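Local coordinates for protein LigF (Sphingobium sp. SYK-6, PDB 4XT0) that cleaves beta-aryl ether bonds in lignin as a glutathione-dependent beta-etherase of the glutathione S-transferase superfamily, at residues P146-Q149 and L150-R153; F110-C113 and V114-I117; Q161-L164 and D165-R169; S45-F48 and K49-P53; I117-A120 and F121-A125. All coordinates share one frame; numbering follows the deposited sequence.

Contact 1: P146-Q149 and L150-R153. With GSH (glutathione), chain B.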
loop_
_atom_site.group_PDB
_atom_site.type_symbol
_atom_site.label_atom_id
_atom_site.label_comp_id
_atom_site.label_asym_id
_atom_site.label_seq_id
_atom_site.Cartn_x
_atom_site.Cartn_y
_atom_site.Cartn_z
ATOM N N PRO A 146 5.721 16.251 -4.777
ATOM C CA PRO A 146 5.016 17.351 -4.107
ATOM C C PRO A 146 4.776 17.088 -2.626
ATOM O O PRO A 146 5.036 17.960 -1.786
ATOM C CB PRO A 146 3.683 17.433 -4.865
ATOM C CG PRO A 146 3.933 16.734 -6.163
ATOM C CD PRO A 146 4.910 15.661 -5.857
ATOM N N GLU A 147 4.282 15.895 -2.319
ATOM C CA GLU A 147 4.038 15.486 -0.943
ATOM C C GLU A 147 5.335 15.558 -0.113
ATOM O O GLU A 147 5.295 15.809 1.094
ATOM C CB GLU A 147 3.437 14.066 -0.903
ATOM C CG GLU A 147 1.949 13.957 -1.326
ATOM C CD GLU A 147 1.719 14.125 -2.829
ATOM O OE1 GLU A 147 2.661 13.875 -3.612
ATOM O OE2 GLU A 147 0.595 14.502 -3.235
ATOM N N GLN A 148 6.479 15.355 -0.770
ATOM C CA GLN A 148 7.784 15.400 -0.104
ATOM C C GLN A 148 8.302 16.835 0.028
ATOM O O GLN A 148 9.049 17.145 0.954
ATOM C CB GLN A 148 8.810 14.540 -0.857
ATOM C CG GLN A 148 8.419 13.066 -0.984
ATOM C CD GLN A 148 8.184 12.409 0.367
ATOM O OE1 GLN A 148 7.150 11.776 0.587
ATOM N NE2 GLN A 148 9.152 12.547 1.275
ATOM N N GLN A 149 7.913 17.703 -0.901
ATOM C CA GLN A 149 8.257 19.116 -0.791
ATOM C C GLN A 149 7.660 19.689 0.485
ATOM O O GLN A 149 8.318 20.437 1.215
ATOM C CB GLN A 149 7.763 19.897 -2.012
ATOM C CG GLN A 149 8.593 19.676 -3.254
ATOM C CD GLN A 149 7.886 20.144 -4.495
ATOM O OE1 GLN A 149 6.659 20.077 -4.577
ATOM N NE2 GLN A 149 8.649 20.632 -5.473
ATOM N N LEU A 150 6.413 19.316 0.751
ATOM C CA LEU A 150 5.693 19.798 1.918
ATOM C C LEU A 150 6.269 19.206 3.210
ATOM O O LEU A 150 6.385 19.898 4.233
ATOM C CB LEU A 150 4.204 19.465 1.787
ATOM C CG LEU A 150 3.275 20.125 2.805
ATOM C CD1 LEU A 150 3.634 21.600 2.967
ATOM C CD2 LEU A 150 1.829 19.960 2.382
ATOM N N LYS A 151 6.639 17.930 3.154
ATOM C CA LYS A 151 7.258 17.269 4.304
ATOM C C LYS A 151 8.576 17.941 4.709
ATOM O O LYS A 151 8.821 18.158 5.895
ATOM C CB LYS A 151 7.497 15.788 4.011
ATOM C CG LYS A 151 6.641 14.857 4.849
ATOM C CD LYS A 151 6.789 13.426 4.382
ATOM C CE LYS A 151 5.955 13.154 3.139
ATOM N NZ LYS A 151 4.517 12.904 3.452
ATOM N N TRP A 152 9.412 18.269 3.725
ATOM C CA TRP A 152 10.674 18.961 3.987
ATOM C C TRP A 152 10.423 20.332 4.626
ATOM O O TRP A 152 11.111 20.711 5.578
ATOM C CB TRP A 152 11.504 19.111 2.697
ATOM C CG TRP A 152 12.357 17.909 2.389
ATOM C CD1 TRP A 152 12.185 17.013 1.364
ATOM C CD2 TRP A 152 13.493 17.449 3.136
ATOM N NE1 TRP A 152 13.149 16.032 1.424
ATOM C CE2 TRP A 152 13.962 16.275 2.503
ATOM C CE3 TRP A 152 14.156 17.913 4.278
ATOM C CZ2 TRP A 152 15.069 15.565 2.975
ATOM C CZ3 TRP A 152 15.257 17.204 4.746
ATOM C CH2 TRP A 152 15.701 16.044 4.094
ATOM N N ARG A 153 9.433 21.059 4.107
ATOM C CA ARG A 153 9.075 22.377 4.634
ATOM C C ARG A 153 8.621 22.294 6.086
ATOM O O ARG A 153 8.985 23.131 6.911
ATOM C CB ARG A 153 7.977 23.018 3.778
ATOM C CG ARG A 153 8.443 23.414 2.392
ATOM C CD ARG A 153 7.400 24.234 1.657
ATOM N NE ARG A 153 7.922 24.763 0.398
ATOM C CZ ARG A 153 7.936 24.086 -0.746
ATOM N NH1 ARG A 153 7.453 22.853 -0.782
ATOM N NH2 ARG A 153 8.431 24.640 -1.849
HETATM N N1 GSH B . 7.119 4.019 -1.292
HETATM C CA1 GSH B . 8.582 4.163 -1.266
HETATM C C1 GSH B . 9.282 2.869 -0.864
HETATM O O11 GSH B . 10.361 2.586 -1.346
HETATM O O12 GSH B . 8.739 2.035 0.036
HETATM C CB1 GSH B . 8.937 5.275 -0.259
HETATM C CG1 GSH B . 10.436 5.544 -0.351
HETATM C CD1 GSH B . 10.846 6.551 0.707
HETATM O OE1 GSH B . 10.000 7.145 1.346
HETATM N N2 GSH B . 12.157 6.775 0.929
HETATM C CA2 GSH B . 12.591 7.748 1.944
HETATM C C2 GSH B . 13.367 8.858 1.266
HETATM O O2 GSH B . 13.919 8.637 0.202
HETATM C CB2 GSH B . 13.536 7.059 2.937
HETATM S SG2 GSH B . 12.664 5.878 4.015
HETATM N N3 GSH B . 13.469 10.094 1.836
HETATM C CA3 GSH B . 14.263 11.131 1.157
HETATM C C3 GSH B . 13.438 12.245 0.551
HETATM O O31 GSH B . 13.982 13.292 0.276
HETATM O O32 GSH B . 12.121 12.091 0.304
HETATM O O HOH W 1 2.914 15.836 3.152
#
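W152 N bonds to Q148 O one helical turn back, and the side chains of the same two residues reach the two carboxylate oxygens at one end of glutathione. W152 NE1 gives a bond of 3.1 Å to GSH O31, with the acceptor at the indole edge in the ring plane (N-H...O angle 151°). Q148 adds a weaker one, NE2 to GSH O32 at 3.2 Å. Its chain folds at chi2 (-57°), which swings the amide over to K151, whose CE lies 3.1 Å from Q148 OE1. K151 itself bends at chi3 and chi4, curling its end back over the preceding turn, where a water receives a bond from NZ, weakly, and donates to E147 O. With an alanine at Q148, GSH O32 is likely to lose this weak amide donor, and the K151 CE methylene the carboxamide it lies against. Q149 and R153 lie side by side, Q149 CB at the guanidinium edge near its plane, 3.2 Å from R153 NH1; a salt bridge ties R153 to E136. W152 and R153 pack on I139 of helix 132-142, W119 of helix 93-121 meets W152 edge-to-face, and E147 salt-bridges R169 of the second subunit.

Contact 2: F110-C113 and V114-I117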
loop_
_atom_site.group_PDB
_atom_site.type_symbol
_atom_site.label_atom_id
_atom_site.label_comp_id
_atom_site.label_asym_id
_atom_site.label_seq_id
_atom_site.Cartn_x
_atom_site.Cartn_y
_atom_site.Cartn_z
ATOM N N PHE A 110 1.455 1.712 8.915
ATOM C CA PHE A 110 2.458 1.696 9.984
ATOM C C PHE A 110 3.663 2.589 9.672
ATOM O O PHE A 110 4.108 3.358 10.529
ATOM C CB PHE A 110 2.912 0.243 10.249
ATOM C CG PHE A 110 3.873 0.081 11.418
ATOM C CD1 PHE A 110 3.910 1.000 12.457
ATOM C CD2 PHE A 110 4.745 -1.003 11.460
ATOM C CE1 PHE A 110 4.796 0.846 13.504
ATOM C CE2 PHE A 110 5.636 -1.171 12.515
ATOM C CZ PHE A 110 5.666 -0.241 13.540
ATOM N N CYS A 111 4.202 2.486 8.461
ATOM C CA CYS A 111 5.369 3.288 8.119
ATOM C C CYS A 111 5.062 4.779 8.236
ATOM O O CYS A 111 5.867 5.538 8.756
ATOM C CB CYS A 111 5.867 2.985 6.703
ATOM S SG CYS A 111 7.241 4.069 6.197
ATOM N N TRP A 112 3.888 5.192 7.778
ATOM C CA TRP A 112 3.616 6.619 7.664
ATOM C C TRP A 112 3.390 7.352 8.989
ATOM O O TRP A 112 3.791 8.518 9.128
ATOM C CB TRP A 112 2.426 6.839 6.715
ATOM C CG TRP A 112 2.682 6.280 5.342
ATOM C CD1 TRP A 112 1.811 5.555 4.581
ATOM C CD2 TRP A 112 3.906 6.363 4.579
ATOM N NE1 TRP A 112 2.401 5.204 3.392
ATOM C CE2 TRP A 112 3.685 5.683 3.366
ATOM C CE3 TRP A 112 5.158 6.957 4.801
ATOM C CZ2 TRP A 112 4.669 5.573 2.379
ATOM C CZ3 TRP A 112 6.136 6.843 3.821
ATOM C CH2 TRP A 112 5.884 6.160 2.625
ATOM N N CYS A 113 2.780 6.707 9.975
ATOM C CA CYS A 113 2.602 7.421 11.240
ATOM C C CYS A 113 3.943 7.560 11.968
ATOM O O CYS A 113 4.247 8.622 12.523
ATOM C CB CYS A 113 1.546 6.744 12.126
ATOM S SG CYS A 113 1.767 4.989 12.477
ATOM N N VAL A 114 4.752 6.504 11.940
ATOM C CA VAL A 114 6.094 6.553 12.528
ATOM C C VAL A 114 6.947 7.591 11.794
ATOM O O VAL A 114 7.591 8.436 12.411
ATOM C CB VAL A 114 6.786 5.169 12.464
ATOM C CG1 VAL A 114 8.265 5.274 12.815
ATOM C CG2 VAL A 114 6.068 4.183 13.374
ATOM N N SER A 115 6.912 7.522 10.467
ATOM C CA SER A 115 7.664 8.430 9.610
ATOM C C SER A 115 7.307 9.896 9.869
ATOM O O SER A 115 8.199 10.736 10.019
ATOM C CB SER A 115 7.425 8.064 8.135
ATOM O OG SER A 115 7.922 9.055 7.255
ATOM N N THR A 116 6.010 10.201 9.941
ATOM C CA THR A 116 5.570 11.576 10.196
ATOM C C THR A 116 6.207 12.145 11.458
ATOM O O THR A 116 6.637 13.297 11.481
ATOM C CB THR A 116 4.037 11.685 10.331
ATOM O OG1 THR A 116 3.422 11.224 9.123
ATOM C CG2 THR A 116 3.631 13.142 10.595
ATOM N N ILE A 117 6.282 11.333 12.506
ATOM C CA ILE A 117 6.912 11.785 13.740
ATOM C C ILE A 117 8.415 11.993 13.502
ATOM O O ILE A 117 9.000 12.955 13.997
ATOM C CB ILE A 117 6.659 10.795 14.891
ATOM C CG1 ILE A 117 5.151 10.668 15.150
ATOM C CG2 ILE A 117 7.370 11.240 16.154
ATOM C CD1 ILE A 117 4.413 11.999 15.111
#
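F110 lays its ring atom CE1 against the CG2 methyl of V114, one turn on, at 3.6 Å. The two side chains meet at a slant: V114 CG2 lies beside its own N and so meets the ring. C113 SG stands near the same methyl, at 4.5 Å. On another flank, W112 presents its ring edge to S115 CB, with CE3 4.2 Å away, and C111 SG lies over one indole face, offset toward the rim.

The polar work is concentrated on W112 O. T116 N donates to it at 2.9 Å, and T116 OG1 does so at 2.7 Å, the two arriving from opposite faces of the carbonyl plane. The hydroxyl can turn back because OG1 lies beside its own N (chi1 -59°). Two donors thus grip W112 O, and the hydroxyl's own bond to it holds the threonine rotamer. S115 N bonds to C111 O at 2.8 Å, whereas I117 N to C113 O is weak.

Around this turn, F110 packs on helix 161-182 and helix 195-204, and C113 and T116 pack on E167. A threonine hydroxyl returned to the carbonyl four residues earlier is a recurrent alpha-helical motif, here in the long helix of the all-helical C-terminal domain of the glutathione S-transferase fold.

Contact 3: Q161-L164 and D165-R169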
loop_
_atom_site.group_PDB
_atom_site.type_symbol
_atom_site.label_atom_id
_atom_site.label_comp_id
_atom_site.label_asym_id
_atom_site.label_seq_id
_atom_site.Cartn_x
_atom_site.Cartn_y
_atom_site.Cartn_z
ATOM N N GLN A 161 0.012 20.885 15.210
ATOM C CA GLN A 161 -0.049 20.088 16.429
ATOM C C GLN A 161 -1.043 18.935 16.303
ATOM O O GLN A 161 -0.698 17.784 16.565
ATOM C CB GLN A 161 -0.416 20.955 17.630
ATOM C CG GLN A 161 -0.294 20.228 18.959
ATOM C CD GLN A 161 1.099 19.682 19.185
ATOM O OE1 GLN A 161 2.059 20.438 19.320
ATOM N NE2 GLN A 161 1.219 18.361 19.223
ATOM N N GLU A 162 -2.268 19.244 15.887
ATOM C CA GLU A 162 -3.316 18.233 15.804
ATOM C C GLU A 162 -2.911 17.093 14.861
ATOM O O GLU A 162 -3.307 15.949 15.059
ATOM C CB GLU A 162 -4.644 18.858 15.358
ATOM C CG GLU A 162 -4.746 19.140 13.863
ATOM C CD GLU A 162 -6.161 19.465 13.422
ATOM O OE1 GLU A 162 -6.817 20.296 14.089
ATOM O OE2 GLU A 162 -6.619 18.883 12.411
ATOM N N MET A 163 -2.118 17.413 13.842
ATOM C CA MET A 163 -1.533 16.399 12.972
ATOM C C MET A 163 -0.632 15.443 13.766
ATOM O O MET A 163 -0.717 14.228 13.609
ATOM C CB MET A 163 -0.741 17.055 11.834
ATOM C CG MET A 163 0.057 16.071 10.981
ATOM S SD MET A 163 -0.073 16.356 9.199
ATOM C CE MET A 163 1.256 17.509 8.926
ATOM N N LEU A 164 0.220 15.996 14.625
ATOM C CA LEU A 164 1.121 15.175 15.429
ATOM C C LEU A 164 0.353 14.266 16.390
ATOM O O LEU A 164 0.665 13.079 16.509
ATOM C CB LEU A 164 2.106 16.056 16.204
ATOM C CG LEU A 164 3.023 16.942 15.352
ATOM C CD1 LEU A 164 3.972 17.791 16.230
ATOM C CD2 LEU A 164 3.798 16.100 14.345
ATOM N N ASP A 165 -0.653 14.826 17.059
ATOM C CA ASP A 165 -1.484 14.062 17.986
ATOM C C ASP A 165 -2.096 12.839 17.305
ATOM O O ASP A 165 -2.080 11.731 17.845
ATOM C CB ASP A 165 -2.604 14.935 18.554
ATOM C CG ASP A 165 -2.093 16.239 19.143
ATOM O OD1 ASP A 165 -0.905 16.294 19.533
ATOM O OD2 ASP A 165 -2.887 17.204 19.218
ATOM N N GLU A 166 -2.645 13.051 16.118
ATOM C CA GLU A 166 -3.299 11.968 15.402
ATOM C C GLU A 166 -2.280 10.890 15.002
ATOM O O GLU A 166 -2.552 9.688 15.124
ATOM C CB GLU A 166 -4.034 12.511 14.176
ATOM C CG GLU A 166 -4.457 11.460 13.171
ATOM C CD GLU A 166 -5.575 10.556 13.671
ATOM O OE1 GLU A 166 -6.043 10.746 14.815
ATOM O OE2 GLU A 166 -5.987 9.640 12.922
ATOM N N GLU A 167 -1.102 11.325 14.557
ATOM C CA GLU A 167 -0.063 10.398 14.120
ATOM C C GLU A 167 0.391 9.505 15.260
ATOM O O GLU A 167 0.595 8.294 15.069
ATOM C CB GLU A 167 1.130 11.158 13.542
ATOM C CG GLU A 167 0.844 11.836 12.206
ATOM C CD GLU A 167 0.132 10.933 11.220
ATOM O OE1 GLU A 167 0.617 9.814 10.972
ATOM O OE2 GLU A 167 -0.925 11.334 10.694
ATOM N N PHE A 168 0.554 10.107 16.438
ATOM C CA PHE A 168 0.886 9.369 17.652
ATOM C C PHE A 168 -0.165 8.309 17.971
ATOM O O PHE A 168 0.195 7.185 18.317
ATOM C CB PHE A 168 1.054 10.319 18.856
ATOM C CG PHE A 168 2.477 10.719 19.104
ATOM C CD1 PHE A 168 3.423 9.762 19.453
ATOM C CD2 PHE A 168 2.879 12.039 18.974
ATOM C CE1 PHE A 168 4.749 10.113 19.673
ATOM C CE2 PHE A 168 4.206 12.402 19.199
ATOM C CZ PHE A 168 5.142 11.437 19.548
ATOM N N ARG A 169 -1.456 8.649 17.861
ATOM C CA ARG A 169 -2.508 7.653 18.112
ATOM C C ARG A 169 -2.402 6.451 17.181
ATOM O O ARG A 169 -2.627 5.314 17.595
ATOM C CB ARG A 169 -3.917 8.235 17.968
ATOM C CG ARG A 169 -4.967 7.228 18.477
ATOM C CD ARG A 169 -6.357 7.361 17.878
ATOM N NE ARG A 169 -6.498 6.644 16.621
ATOM C CZ ARG A 169 -6.699 7.254 15.465
ATOM N NH1 ARG A 169 -6.784 8.574 15.446
ATOM N NH2 ARG A 169 -6.814 6.558 14.343
#
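The first turns of helix 161-182, in the helical C-terminal domain, are pinned on their surface by a side-chain bond between Q161 and D165. Q161 NE2 donates to D165 OD1 at 3.0 Å. The acceptor lies close to the amide plane, but the donor meets the syn side of the oxygen 31° out of the carboxylate plane. The two chains cross at about a right angle, yet their amide and carboxylate planes are just 20° apart. Q161 achieves this by bending at chi2, which turns its amide along the helix. The same pair is also joined through the backbone, D165 N to Q161 O at 3.0 Å, so two bonds span this turn.

Further along, E167 holds CG beside its own N (chi1 -70°), 3.2 Å from M163 O, which also accepts from E167 N at 3.1 Å; the E167 carboxylate is salt-bridged to K170. F168 N bonds to L164 O at 3.0 Å. R169 reaches E147 of the second subunit. An i to i+4 side-chain bond alongside a backbone bond between the same residues is a common alpha-helical feature; in this helix Q161 and D165 are exposed, while L164 is buried against A120.

Contact 4: S45-F48 and K49-P53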
loop_
_atom_site.group_PDB
_atom_site.type_symbol
_atom_site.label_atom_id
_atom_site.label_comp_id
_atom_site.label_asym_id
_atom_site.label_seq_id
_atom_site.Cartn_x
_atom_site.Cartn_y
_atom_site.Cartn_z
ATOM N N SER A 45 20.478 14.271 -6.117
ATOM C CA SER A 45 21.580 14.579 -7.018
ATOM C C SER A 45 21.170 14.209 -8.435
ATOM O O SER A 45 20.256 13.400 -8.626
ATOM C CB SER A 45 22.852 13.833 -6.611
ATOM O OG SER A 45 22.699 12.435 -6.795
ATOM N N ASP A 46 21.836 14.800 -9.424
ATOM C CA ASP A 46 21.549 14.481 -10.820
ATOM C C ASP A 46 21.943 13.043 -11.148
ATOM O O ASP A 46 21.273 12.377 -11.934
ATOM C CB ASP A 46 22.269 15.448 -11.765
ATOM C CG ASP A 46 21.722 16.864 -11.684
ATOM O OD1 ASP A 46 20.496 17.025 -11.489
ATOM O OD2 ASP A 46 22.522 17.815 -11.816
ATOM N N TRP A 47 23.021 12.559 -10.537
ATOM C CA TRP A 47 23.468 11.202 -10.822
ATOM C C TRP A 47 22.517 10.167 -10.223
ATOM O O TRP A 47 22.334 9.101 -10.805
ATOM C CB TRP A 47 24.910 10.966 -10.336
ATOM C CG TRP A 47 25.136 10.866 -8.847
ATOM C CD1 TRP A 47 25.627 11.844 -8.028
ATOM C CD2 TRP A 47 24.931 9.710 -8.010
ATOM N NE1 TRP A 47 25.720 11.380 -6.736
ATOM C CE2 TRP A 47 25.301 10.076 -6.698
ATOM C CE3 TRP A 47 24.460 8.411 -8.244
ATOM C CZ2 TRP A 47 25.214 9.189 -5.620
ATOM C CZ3 TRP A 47 24.372 7.528 -7.165
ATOM C CH2 TRP A 47 24.748 7.923 -5.874
ATOM N N PHE A 48 21.893 10.463 -9.085
ATOM C CA PHE A 48 20.995 9.469 -8.512
ATOM C C PHE A 48 19.616 9.507 -9.168
ATOM O O PHE A 48 18.982 8.465 -9.332
ATOM C CB PHE A 48 20.840 9.612 -6.994
ATOM C CG PHE A 48 19.888 8.594 -6.416
ATOM C CD1 PHE A 48 20.239 7.252 -6.381
ATOM C CD2 PHE A 48 18.621 8.961 -5.984
ATOM C CE1 PHE A 48 19.346 6.283 -5.899
ATOM C CE2 PHE A 48 17.729 8.007 -5.498
ATOM C CZ PHE A 48 18.095 6.666 -5.451
ATOM N N LYS A 49 19.158 10.696 -9.557
ATOM C CA LYS A 49 17.847 10.826 -10.196
ATOM C C LYS A 49 17.858 10.199 -11.591
ATOM O O LYS A 49 16.808 9.886 -12.161
ATOM C CB LYS A 49 17.419 12.293 -10.252
ATOM C CG LYS A 49 17.034 12.854 -8.883
ATOM C CD LYS A 49 16.410 14.255 -8.943
ATOM C CE LYS A 49 17.423 15.314 -9.344
ATOM N NZ LYS A 49 16.847 16.686 -9.235
ATOM N N LYS A 50 19.055 9.997 -12.129
ATOM C CA LYS A 50 19.228 9.221 -13.346
ATOM C C LYS A 50 18.887 7.737 -13.096
ATOM O O LYS A 50 18.315 7.066 -13.957
ATOM C CB LYS A 50 20.661 9.388 -13.851
ATOM C CG LYS A 50 21.112 8.406 -14.907
ATOM C CD LYS A 50 22.602 8.133 -14.739
ATOM C CE LYS A 50 22.863 7.362 -13.442
ATOM N NZ LYS A 50 23.970 7.923 -12.610
ATOM N N ILE A 51 19.230 7.238 -11.908
ATOM C CA ILE A 51 18.897 5.866 -11.509
ATOM C C ILE A 51 17.416 5.738 -11.118
ATOM O O ILE A 51 16.701 4.849 -11.598
ATOM C CB ILE A 51 19.796 5.404 -10.346
ATOM C CG1 ILE A 51 21.254 5.365 -10.812
ATOM C CG2 ILE A 51 19.365 4.052 -9.819
ATOM C CD1 ILE A 51 22.250 5.301 -9.685
ATOM N N ASN A 52 16.957 6.649 -10.266
ATOM C CA ASN A 52 15.551 6.713 -9.883
ATOM C C ASN A 52 15.027 8.145 -9.980
ATOM O O ASN A 52 15.301 8.975 -9.108
ATOM C CB ASN A 52 15.362 6.168 -8.462
ATOM C CG ASN A 52 13.937 6.302 -7.971
ATOM O OD1 ASN A 52 13.009 6.498 -8.762
ATOM N ND2 ASN A 52 13.751 6.188 -6.661
ATOM N N PRO A 53 14.258 8.444 -11.037
ATOM C CA PRO A 53 13.783 9.820 -11.241
ATOM C C PRO A 53 12.881 10.330 -10.105
ATOM O O PRO A 53 12.671 11.535 -10.001
ATOM C CB PRO A 53 13.011 9.727 -12.560
ATOM C CG PRO A 53 13.604 8.535 -13.256
ATOM C CD PRO A 53 13.881 7.561 -12.151
#
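F48 runs alongside N52, its ring atom CZ 4.1 Å from N52 CB, an approach set by CG standing anti to the F48 N (chi1 179°). The ring also approaches I51, F48 CD1 to I51 CD1 at 4.3 Å. The F48 carbonyl holds the end of the turn: N52 N donates to F48 O at 2.9 Å in a nearly straight bond (171°), and I51 N adds a weak one.

K49 lies back along the preceding turn. K49 N bonds to S45 O; the first torsion (chi1 -72°) puts K49 CG 3.3 Å from that oxygen, and the bend at chi3 brings CE back to 3.5 Å from it. D46 OD1 and K49 NZ are opposite charges 4.3 Å apart, too far for a salt bridge, and NZ makes a weak bond to N142 O. A glutamate in place of K49 would probably bring a second negative charge near D46 and leave N142 O without its weak lysine donor.

W47 meets I51 CD1 at the indole edge, CZ3 at 4.0 Å, while K50 NZ donates to W47 O at 2.7 Å. At the start, S45 is the N-cap: its OG accepts from F48 N and is also hydrogen-bonded to E42 O. Helix 46-51 lies against the thioredoxin-like sheet, with W47, F48 and I51 on Y9 of strand 6-10, and I51 and N52 on strand 65-68.

Contact 5: I117-A120 and F121-A125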
loop_
_atom_site.group_PDB
_atom_site.type_symbol
_atom_site.label_atom_id
_atom_site.label_comp_id
_atom_site.label_asym_id
_atom_site.label_seq_id
_atom_site.Cartn_x
_atom_site.Cartn_y
_atom_site.Cartn_z
ATOM N N ILE A 117 6.282 11.333 12.506
ATOM C CA ILE A 117 6.912 11.785 13.740
ATOM C C ILE A 117 8.415 11.993 13.502
ATOM O O ILE A 117 9.000 12.955 13.997
ATOM C CB ILE A 117 6.659 10.795 14.891
ATOM C CG1 ILE A 117 5.151 10.668 15.150
ATOM C CG2 ILE A 117 7.370 11.240 16.154
ATOM C CD1 ILE A 117 4.413 11.999 15.111
ATOM N N GLY A 118 9.018 11.105 12.712
ATOM C CA GLY A 118 10.409 11.241 12.306
ATOM C C GLY A 118 10.735 12.528 11.555
ATOM O O GLY A 118 11.749 13.172 11.838
ATOM N N TRP A 119 9.890 12.910 10.598
ATOM C CA TRP A 119 10.090 14.160 9.858
ATOM C C TRP A 119 9.982 15.386 10.764
ATOM O O TRP A 119 10.679 16.385 10.566
ATOM C CB TRP A 119 9.085 14.282 8.706
ATOM C CG TRP A 119 9.478 13.508 7.477
ATOM C CD1 TRP A 119 9.198 12.196 7.205
ATOM C CD2 TRP A 119 10.231 13.995 6.357
ATOM N NE1 TRP A 119 9.725 11.841 5.987
ATOM C CE2 TRP A 119 10.364 12.926 5.446
ATOM C CE3 TRP A 119 10.798 15.230 6.034
ATOM C CZ2 TRP A 119 11.045 13.055 4.236
ATOM C CZ3 TRP A 119 11.472 15.354 4.833
ATOM C CH2 TRP A 119 11.589 14.274 3.949
ATOM N N ALA A 120 9.105 15.309 11.758
ATOM C CA ALA A 120 8.872 16.436 12.649
ATOM C C ALA A 120 10.056 16.665 13.590
ATOM O O ALA A 120 10.471 17.801 13.805
ATOM C CB ALA A 120 7.588 16.224 13.447
ATOM N N PHE A 121 10.610 15.584 14.130
ATOM C CA PHE A 121 11.623 15.701 15.178
ATOM C C PHE A 121 13.001 15.152 14.789
ATOM O O PHE A 121 14.013 15.542 15.375
ATOM C CB PHE A 121 11.142 14.982 16.441
ATOM C CG PHE A 121 9.782 15.407 16.908
ATOM C CD1 PHE A 121 9.436 16.745 16.964
ATOM C CD2 PHE A 121 8.843 14.463 17.291
ATOM C CE1 PHE A 121 8.179 17.133 17.402
ATOM C CE2 PHE A 121 7.588 14.841 17.723
ATOM C CZ PHE A 121 7.253 16.176 17.776
ATOM N N GLY A 122 13.040 14.253 13.807
ATOM C CA GLY A 122 14.229 13.455 13.545
ATOM C C GLY A 122 15.346 14.002 12.663
ATOM O O GLY A 122 16.515 13.705 12.916
ATOM N N ILE A 123 15.016 14.771 11.626
ATOM C CA ILE A 123 16.044 15.256 10.696
ATOM C C ILE A 123 16.182 16.780 10.741
ATOM O O ILE A 123 16.458 17.431 9.729
ATOM C CB ILE A 123 15.759 14.806 9.237
ATOM C CG1 ILE A 123 14.386 15.285 8.762
ATOM C CG2 ILE A 123 15.847 13.286 9.111
ATOM C CD1 ILE A 123 14.055 14.832 7.354
ATOM N N LYS A 124 16.021 17.331 11.939
ATOM C CA LYS A 124 16.046 18.770 12.150
ATOM C C LYS A 124 17.332 19.418 11.644
ATOM O O LYS A 124 17.304 20.544 11.140
ATOM C CB LYS A 124 15.859 19.080 13.639
ATOM C CG LYS A 124 14.870 20.196 13.917
ATOM C CD LYS A 124 13.504 19.859 13.348
ATOM C CE LYS A 124 12.496 20.943 13.673
ATOM N NZ LYS A 124 12.987 22.274 13.243
ATOM N N ALA A 125 18.451 18.704 11.772
ATOM C CA ALA A 125 19.766 19.245 11.406
ATOM C C ALA A 125 19.947 19.335 9.897
ATOM O O ALA A 125 20.397 20.361 9.375
ATOM C CB ALA A 125 20.876 18.407 12.008
HETATM O O HOH W 2 13.216 17.156 11.687
#
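I123 CD1 sits over one face of W119 in a CH-pi contact, 3.9 Å from the centroid of the six-membered ring and displaced toward its rim, with CE3 the closest atom at 3.5 Å. I123 gets there by placing CG1 between its N and carbonyl carbon (chi1 58°) and then extending, so that CD1 reaches back to the indole. In a second CH-pi contact, A120 CB stands almost exactly above the F121 ring, 4.0 Å from its centroid and 11° off the normal. The other apolar meeting is I117 CG2 with F121 CD2 at 3.7 Å, these two side chains running alongside.

Among backbone bonds, F121 N to I117 O continues the helix, and G122 N donates to G118 O at 2.6 Å. A side chain at G122 would crowd that oxygen, consistent with glycine where the helix gives way to a turn. Water then takes over: one molecule donates to W119 O at 2.9 Å and accepts, weakly, from I123 N.

The corner lies where helix 93-121 hands over to helix 124-128. W119 packs on helix 146-157, meeting W152 edge-to-face, I123 touches W152 as well, and A120 and F121 rest on L164 of helix 161-182.

Overall arrangement
Contacts 2 and 5 share I117 and follow one another on helix 93-121. Contact 2, its centre about 10 Å from the centre of the chain, is mainly apolar with one carbonyl that accepts two hydrogen bonds; contact 5 rests on CH-pi and apolar contacts. These two and contact 4 are partly buried. Contacts 1 and 3 are surface contacts, rich in amides and charges, and each reaches the second subunit. Both touch helix 93-121: W119 meets W152 and Q148 of contact 1, and E167 and L164 of contact 3 pack against C113, I117 and A120. Contact 4, an N-cap with aromatic side chains, stands apart in the thioredoxin-like domain. Only contact 1 supplies residues of the glutathione pocket.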